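Local coordinates for protein TSC1 N-terminal domain (Chaetomium thermophilum, PDB 7A0M) that probably binds phosphoinositides at the lysosomal membrane, helping to bring the TSC complex there so that it can regulate mTORC1, at residues 212-217 against 252-257. Sequence-based numbering, arbitrary orientation.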
# COMPACT_ATOMS: atom_id res chain seq x y z
N PHE B 212 31.96 3.93 -6.67
CA PHE B 212 32.40 4.89 -5.66
C PHE B 212 31.41 4.99 -4.51
O PHE B 212 31.78 4.87 -3.34
CB PHE B 212 32.61 6.26 -6.30
CG PHE B 212 33.05 7.32 -5.34
CD1 PHE B 212 34.23 7.19 -4.62
CD2 PHE B 212 32.28 8.45 -5.14
CE1 PHE B 212 34.63 8.17 -3.73
CE2 PHE B 212 32.67 9.44 -4.25
CZ PHE B 212 33.85 9.29 -3.55
N VAL B 213 30.13 5.21 -4.83
CA VAL B 213 29.11 5.30 -3.79
C VAL B 213 29.00 3.99 -3.02
O VAL B 213 28.74 3.98 -1.81
CB VAL B 213 27.75 5.71 -4.40
CG1 VAL B 213 26.68 5.80 -3.34
CG2 VAL B 213 27.89 7.03 -5.14
N ASN B 214 29.22 2.86 -3.70
CA ASN B 214 29.11 1.57 -3.03
C ASN B 214 30.27 1.34 -2.06
O ASN B 214 30.12 0.59 -1.09
CB ASN B 214 29.04 0.44 -4.06
CG ASN B 214 28.53 -0.86 -3.47
OD1 ASN B 214 27.33 -1.03 -3.28
ND2 ASN B 214 29.44 -1.78 -3.18
N SER B 215 31.42 1.97 -2.31
CA SER B 215 32.57 1.84 -1.42
C SER B 215 32.38 2.56 -0.10
O SER B 215 33.27 2.51 0.76
CB SER B 215 33.83 2.35 -2.11
OG SER B 215 33.74 3.74 -2.37
N GLY B 216 31.24 3.23 0.09
CA GLY B 216 30.94 3.94 1.32
C GLY B 216 31.89 5.08 1.63
O GLY B 216 32.55 5.09 2.68
N PRO B 217 31.98 6.07 0.75
CA PRO B 217 32.82 7.23 1.03
C PRO B 217 32.06 8.25 1.86
O PRO B 217 30.82 8.25 1.86
CB PRO B 217 33.14 7.77 -0.37
CG PRO B 217 31.89 7.48 -1.14
CD PRO B 217 31.30 6.20 -0.56
N LEU B 252 21.49 7.73 -9.33
CA LEU B 252 20.59 8.66 -8.65
C LEU B 252 19.91 8.00 -7.46
O LEU B 252 19.80 8.61 -6.38
CB LEU B 252 19.55 9.20 -9.63
CG LEU B 252 18.54 10.20 -9.05
CD1 LEU B 252 19.25 11.44 -8.54
CD2 LEU B 252 17.48 10.56 -10.07
N VAL B 253 19.43 6.77 -7.63
CA VAL B 253 18.75 6.07 -6.54
C VAL B 253 19.70 5.85 -5.36
O VAL B 253 19.29 5.92 -4.19
CB VAL B 253 18.15 4.74 -7.05
CG1 VAL B 253 17.64 3.89 -5.89
CG2 VAL B 253 17.03 5.02 -8.03
N MSE B 254 20.97 5.60 -5.64
CA MSE B 254 21.95 5.38 -4.58
C MSE B 254 22.32 6.68 -3.86
O MSE B 254 22.71 6.67 -2.70
CB MSE B 254 23.22 4.73 -5.14
CG MSE B 254 23.01 3.33 -5.71
SE MSE B 254 24.64 2.58 -6.50
CE MSE B 254 25.66 2.28 -4.87
N LEU B 255 22.17 7.80 -4.56
CA LEU B 255 22.66 9.07 -4.03
C LEU B 255 21.63 9.76 -3.14
O LEU B 255 21.99 10.37 -2.13
CB LEU B 255 23.06 9.99 -5.18
CG LEU B 255 24.39 9.72 -5.88
CD1 LEU B 255 24.43 10.44 -7.21
CD2 LEU B 255 25.55 10.14 -5.00
N LEU B 256 20.35 9.67 -3.51
CA LEU B 256 19.31 10.41 -2.80
C LEU B 256 19.26 10.16 -1.30
O LEU B 256 19.05 11.13 -0.55
CB LEU B 256 17.95 10.13 -3.45
CG LEU B 256 17.77 10.65 -4.88
CD1 LEU B 256 16.39 10.30 -5.40
CD2 LEU B 256 18.01 12.15 -4.94
N PRO B 257 19.42 8.93 -0.78
CA PRO B 257 19.36 8.75 0.68
C PRO B 257 20.46 9.48 1.45
O PRO B 257 20.38 9.55 2.68
CB PRO B 257 19.49 7.23 0.85
CG PRO B 257 19.01 6.67 -0.43
CD PRO B 257 19.46 7.63 -1.48
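Val213 and Met254 bring the two backbones to their nearest point, with the CA of Val213 7.2 Å from the CA of Met254. Both residues are helical, near the C-terminal ends of helices 199-214 and 242-255. Beyond Val213 the first chain soon leaves its helix: Gly216 N still bonds to Val213 O, but Gly216 itself has positive phi, and Pro217 then turns back so that its CG sits above one face of the Phe212 ring, toward the rim, 3.6 Å from the plane. In the second chain a 3-10 segment includes 256-257.

The two segments meet by van der Waals packing, partly against the polar Asn214 and otherwise between apolar groups. Met254, a selenomethionine, does most of the reaching. Its chain runs extended through chi2 and then bends at SE (chi3 70°), which carries CE in beside the backbone of the first helix, 3.8 Å from Asn214 N and 3.9 Å from Asn214 CB. Val213 and Met254 lie alongside one another, running in opposite senses, and the branch CG1 of Val213 touches the selenomethionine at both ends: 4.0 Å to Met254 CB and 4.0 Å to Met254 CE. The other branch of the valine, CG2, meets CD2 of Leu255 at 3.9 Å, the leucine coming in roughly perpendicular to the valine.

Leu220 also packs on Val213, while Ile223 and Ile232 pack on Leu255, so the link between 214 and 228 and the following helix 228-238 continue this apolar layer. Such side-chain packing between the C-terminal ends of two helices, with helix 228-238 between them in sequence, in a chain without strands, is characteristic of an all-helical solenoid, here in the N-terminal domain of TSC1 (hamartin).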